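Local coordinates for protein alpha-14 giardin (Giardia lamblia, PDB 3CHJ) that binds calcium and phospholipid as an annexin and may act as a calcium-regulated structural element linking the lipid bilayer to the underlying axoneme, at residues K147-V152 / I190-A194; E185-W189 / G220-F225. Residues are numbered along the deposited sequence.

Interaction 1: residues K147-V152 / I190-A194; sequences KLINAV and IRIFA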
loop_
_atom_site.group_PDB
_atom_site.type_symbol
_atom_site.label_atom_id
_atom_site.label_comp_id
_atom_site.label_asym_id
_atom_site.label_seq_id
_atom_site.Cartn_x
_atom_site.Cartn_y
_atom_site.Cartn_z
ATOM N N LYS A 147 10.150 11.203 9.923
ATOM C CA LYS A 147 11.573 10.922 9.695
ATOM C C LYS A 147 11.701 9.644 8.850
ATOM O O LYS A 147 12.545 9.556 7.953
ATOM C CB LYS A 147 12.324 10.734 11.013
ATOM C CG LYS A 147 12.387 11.984 11.860
ATOM C CD LYS A 147 13.188 11.734 13.138
ATOM C CE LYS A 147 13.225 12.953 14.036
ATOM N NZ LYS A 147 14.004 14.070 13.435
ATOM N N LEU A 148 10.851 8.656 9.142
ATOM C CA LEU A 148 10.920 7.375 8.457
ATOM C C LEU A 148 10.558 7.538 6.978
ATOM O O LEU A 148 11.320 7.088 6.109
ATOM C CB LEU A 148 10.030 6.326 9.145
ATOM C CG LEU A 148 9.990 4.965 8.458
ATOM C CD1 LEU A 148 11.384 4.324 8.437
ATOM C CD2 LEU A 148 9.004 4.090 9.161
ATOM N N ILE A 149 9.401 8.140 6.671
ATOM C CA ILE A 149 9.029 8.276 5.252
ATOM C C ILE A 149 9.965 9.234 4.490
ATOM O O ILE A 149 10.199 9.019 3.310
ATOM C CB ILE A 149 7.547 8.607 5.003
ATOM C CG1 ILE A 149 7.206 10.029 5.492
ATOM C CG2 ILE A 149 6.669 7.528 5.625
ATOM C CD1 ILE A 149 5.767 10.475 5.103
ATOM N N ASN A 150 10.492 10.270 5.155
ATOM C CA ASN A 150 11.477 11.135 4.495
ATOM C C ASN A 150 12.739 10.349 4.143
ATOM O O ASN A 150 13.314 10.523 3.040
ATOM C CB ASN A 150 11.859 12.321 5.388
ATOM C CG ASN A 150 10.762 13.354 5.494
ATOM O OD1 ASN A 150 9.930 13.514 4.579
ATOM N ND2 ASN A 150 10.748 14.068 6.601
ATOM N N ALA A 151 13.192 9.494 5.060
ATOM C CA ALA A 151 14.388 8.697 4.793
ATOM C C ALA A 151 14.151 7.741 3.622
ATOM O O ALA A 151 15.029 7.502 2.775
ATOM C CB ALA A 151 14.801 7.937 6.028
ATOM N N VAL A 152 12.980 7.128 3.598
ATOM C CA VAL A 152 12.639 6.230 2.512
ATOM C C VAL A 152 12.491 6.986 1.184
ATOM O O VAL A 152 12.985 6.530 0.143
ATOM C CB VAL A 152 11.351 5.444 2.854
ATOM C CG1 VAL A 152 10.795 4.713 1.639
ATOM C CG2 VAL A 152 11.643 4.487 4.000
ATOM N N ILE A 190 15.601 4.701 12.533
ATOM C CA ILE A 190 15.550 5.125 11.134
ATOM C C ILE A 190 16.494 4.307 10.257
ATOM O O ILE A 190 16.125 3.870 9.185
ATOM C CB ILE A 190 15.796 6.651 10.984
ATOM C CG1 ILE A 190 14.775 7.443 11.812
ATOM C CG2 ILE A 190 15.765 7.070 9.510
ATOM C CD1 ILE A 190 13.300 7.201 11.435
ATOM N N ARG A 191 17.711 4.072 10.741
ATOM C CA ARG A 191 18.663 3.300 9.969
ATOM C C ARG A 191 18.102 1.908 9.639
ATOM O O ARG A 191 18.131 1.467 8.493
ATOM C CB ARG A 191 20.005 3.207 10.709
ATOM C CG ARG A 191 21.026 2.377 9.954
ATOM C CD ARG A 191 22.424 2.387 10.590
ATOM N NE ARG A 191 22.460 1.801 11.928
ATOM C CZ ARG A 191 22.450 2.499 13.058
ATOM N NH1 ARG A 191 22.414 3.818 13.022
ATOM N NH2 ARG A 191 22.486 1.872 14.224
ATOM N N ILE A 192 17.559 1.230 10.651
ATOM C CA ILE A 192 17.071 -0.120 10.424
ATOM C C ILE A 192 15.847 -0.100 9.509
ATOM O O ILE A 192 15.804 -0.782 8.474
ATOM C CB ILE A 192 16.738 -0.817 11.745
ATOM C CG1 ILE A 192 18.032 -1.012 12.575
ATOM C CG2 ILE A 192 16.081 -2.160 11.465
ATOM C CD1 ILE A 192 17.771 -1.395 14.032
ATOM N N PHE A 193 14.848 0.691 9.877
ATOM C CA PHE A 193 13.582 0.581 9.171
ATOM C C PHE A 193 13.565 1.276 7.819
ATOM O O PHE A 193 12.803 0.861 6.917
ATOM C CB PHE A 193 12.425 1.040 10.063
ATOM C CG PHE A 193 12.051 0.026 11.114
ATOM C CD1 PHE A 193 12.857 -0.172 12.249
ATOM C CD2 PHE A 193 10.900 -0.759 10.964
ATOM C CE1 PHE A 193 12.521 -1.141 13.204
ATOM C CE2 PHE A 193 10.569 -1.726 11.924
ATOM C CZ PHE A 193 11.349 -1.907 13.029
ATOM N N ALA A 194 14.426 2.281 7.642
ATOM C CA ALA A 194 14.476 2.976 6.350
ATOM C C ALA A 194 15.510 2.430 5.377
ATOM O O ALA A 194 15.326 2.567 4.160
ATOM C CB ALA A 194 14.705 4.471 6.534
#
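I190 reaches across to helix 144-154 with both ends of its branched side chain: CD1 lies 3.7 Å from K147 CB and 3.7 Å from L148 N, while I190 CG2 meets A151 CB at 3.7 Å. One turn further on, A194 takes over. Its CB is 3.5 Å from A151 CB, the shortest separation in this contact, and 4.0 Å from V152 CG2. The CA atoms of V152 and A194 come within 5.4 Å of each other, an approach consistent with the small side chain of A194. The CA-to-CB bonds of A151 and A194 both point toward the opposite helix. The short segment axes pass 9.5 Å apart at a crossing angle of -58°. In annexin terms this joins the last helix of the second repeat to the second helix of the third. L148 fills the flank of the crossing, with CD1 3.8 Å from F193 CB and 3.8 Å from A194 CB; F233 of helix 227-241 also touches L148 and I190. The interface buries 287 Å² and has no hydrogen bond across it; the contacts between side chains are apolar. K147 contributes its aliphatic base, while its NZ turns away to hydrogen-bond D141 O.

Interaction 2: residues E185-W189 / G220-F225; sequences EVSTW and GVEDEF. With CA (calcium ion), chain B.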
loop_
_atom_site.group_PDB
_atom_site.type_symbol
_atom_site.label_atom_id
_atom_site.label_comp_id
_atom_site.label_asym_id
_atom_site.label_seq_id
_atom_site.Cartn_x
_atom_site.Cartn_y
_atom_site.Cartn_z
ATOM N N GLU A 185 18.369 7.183 20.218
ATOM C CA GLU A 185 17.668 6.056 19.604
ATOM C C GLU A 185 17.063 6.373 18.233
ATOM O O GLU A 185 16.761 5.454 17.465
ATOM C CB GLU A 185 16.585 5.539 20.553
ATOM C CG GLU A 185 17.205 5.058 21.886
ATOM C CD GLU A 185 16.218 4.755 22.993
ATOM O OE1 GLU A 185 14.992 4.928 22.821
ATOM O OE2 GLU A 185 16.691 4.337 24.077
ATOM N N VAL A 186 16.896 7.659 17.930
ATOM C CA VAL A 186 16.260 8.067 16.666
ATOM C C VAL A 186 16.998 7.441 15.495
ATOM O O VAL A 186 16.395 6.789 14.627
ATOM C CB VAL A 186 16.224 9.606 16.502
ATOM C CG1 VAL A 186 15.728 9.995 15.118
ATOM C CG2 VAL A 186 15.336 10.230 17.567
ATOM N N SER A 187 18.321 7.616 15.484
ATOM C CA SER A 187 19.144 7.084 14.414
ATOM C C SER A 187 19.040 5.568 14.241
ATOM O O SER A 187 19.032 5.082 13.120
ATOM C CB SER A 187 20.606 7.527 14.588
ATOM O OG SER A 187 21.166 6.966 15.753
ATOM N N THR A 188 18.968 4.821 15.341
ATOM C CA THR A 188 18.833 3.359 15.267
ATOM C C THR A 188 17.547 2.953 14.538
ATOM O O THR A 188 17.548 2.111 13.624
ATOM C CB THR A 188 18.815 2.770 16.684
ATOM O OG1 THR A 188 20.032 3.151 17.357
ATOM C CG2 THR A 188 18.669 1.264 16.668
ATOM N N TRP A 189 16.445 3.554 14.959
ATOM C CA TRP A 189 15.162 3.190 14.375
ATOM C C TRP A 189 15.099 3.524 12.891
ATOM O O TRP A 189 14.581 2.746 12.086
ATOM C CB TRP A 189 14.034 3.904 15.095
ATOM C CG TRP A 189 13.674 3.340 16.456
ATOM C CD1 TRP A 189 13.821 3.962 17.663
ATOM C CD2 TRP A 189 13.065 2.068 16.732
ATOM N NE1 TRP A 189 13.328 3.168 18.676
ATOM C CE2 TRP A 189 12.897 1.982 18.136
ATOM C CE3 TRP A 189 12.671 0.983 15.930
ATOM C CZ2 TRP A 189 12.316 0.858 18.754
ATOM C CZ3 TRP A 189 12.107 -0.144 16.536
ATOM C CH2 TRP A 189 11.942 -0.200 17.944
ATOM N N GLY A 220 8.248 -5.127 20.179
ATOM C CA GLY A 220 9.081 -4.015 20.628
ATOM C C GLY A 220 8.680 -2.699 19.972
ATOM O O GLY A 220 8.689 -1.656 20.606
ATOM N N VAL A 221 8.296 -2.763 18.701
ATOM C CA VAL A 221 7.769 -1.582 17.998
ATOM C C VAL A 221 6.521 -1.077 18.697
ATOM O O VAL A 221 6.361 0.130 18.928
ATOM C CB VAL A 221 7.473 -1.892 16.510
ATOM C CG1 VAL A 221 6.575 -0.806 15.901
ATOM C CG2 VAL A 221 8.785 -2.014 15.731
ATOM N N GLU A 222 5.642 -2.023 19.076
ATOM C CA GLU A 222 4.403 -1.676 19.744
ATOM C C GLU A 222 4.700 -1.009 21.085
ATOM O O GLU A 222 4.066 -0.025 21.421
ATOM C CB GLU A 222 3.519 -2.921 19.930
ATOM C CG GLU A 222 2.984 -3.488 18.614
ATOM C CD GLU A 222 2.851 -5.020 18.551
ATOM O OE1 GLU A 222 2.491 -5.674 19.572
ATOM O OE2 GLU A 222 3.105 -5.576 17.443
ATOM N N ASP A 223 5.691 -1.518 21.819
ATOM C CA ASP A 223 6.087 -0.927 23.101
ATOM C C ASP A 223 6.535 0.517 22.904
ATOM O O ASP A 223 6.160 1.407 23.669
ATOM C CB ASP A 223 7.233 -1.704 23.757
ATOM C CG ASP A 223 6.817 -3.071 24.256
ATOM O OD1 ASP A 223 5.607 -3.367 24.309
ATOM O OD2 ASP A 223 7.724 -3.856 24.596
ATOM N N GLU A 224 7.322 0.735 21.855
ATOM C CA GLU A 224 8.066 1.996 21.678
ATOM C C GLU A 224 7.231 3.159 21.165
ATOM O O GLU A 224 7.467 4.319 21.540
ATOM C CB GLU A 224 9.268 1.779 20.745
ATOM C CG GLU A 224 10.155 3.026 20.522
ATOM C CD GLU A 224 11.120 3.324 21.676
ATOM O OE1 GLU A 224 10.753 3.150 22.861
ATOM O OE2 GLU A 224 12.255 3.752 21.403
ATOM N N PHE A 225 6.295 2.850 20.280
ATOM C CA PHE A 225 5.609 3.885 19.522
ATOM C C PHE A 225 4.127 3.894 19.792
ATOM O O PHE A 225 3.569 2.909 20.257
ATOM C CB PHE A 225 5.825 3.646 18.032
ATOM C CG PHE A 225 7.268 3.747 17.590
ATOM C CD1 PHE A 225 7.883 4.993 17.505
ATOM C CD2 PHE A 225 8.004 2.610 17.258
ATOM C CE1 PHE A 225 9.233 5.111 17.074
ATOM C CE2 PHE A 225 9.349 2.715 16.831
ATOM C CZ PHE A 225 9.959 3.980 16.752
HETATM CA CA CA B . 13.027 3.676 23.746
#
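G220 comes first, about midway along helix 217-224; its O lies 4.4 Å from W189 CH2. V221 follows with CG2 3.9 Å from W189 CZ3, an apolar contact against the six-membered part of the indole. E224, one turn beyond G220, has the central role. Its OE2 accepts a hydrogen bond from W189 NE1 (3.0 Å, N-H...O angle 152°) at the edge of the indole, and OE1 and OE2 of E224 each bind calcium at 2.5 Å. E185 OE1, an additional ligand, binds the same ion at 2.5 Å; the 3.3 Å between E185 OE1 and E224 OE2 is thus an approach of two carboxylates bridged by metal, not a hydrogen bond. A175, near the end of helix 162-177, and T178 and G180 in the loop after it complete the site, consistent with a type II annexin site whose bidentate carboxylate, E224, comes from further along the repeat. E185 OE2 forms a salt bridge with K174. F225 is the first residue to leave helical backbone angles, and its ring edge meets the W189 face: CZ is 3.6 Å from W189 CD2, and the edge-to-face pair has planes at 66° and centroids 4.8 Å apart (five-membered ring).

How the interactions relate
Both contacts use helix 186-195: W189 holds the calcium ligand E224 by a hydrogen bond, and residues between I190 and A194 meet the neighbouring repeat. Their centres lie about 12 Å apart, and they touch directly at two places: K147 CD to V186 CG1 at 3.7 Å, and F193 CZ to V221 CG2 at 3.7 Å. Interaction 2 holds two ligands of the ion; interaction 1 supplies none, its F193 side chain lying about 12 Å from the metal. F233 of helix 227-241 links the two, touching L148 and I190 of interaction 1 and V221 of interaction 2 while stacking on F225. Through these touching points and F233, the apolar packing of the repeat boundary adjoins the residues behind the calcium site.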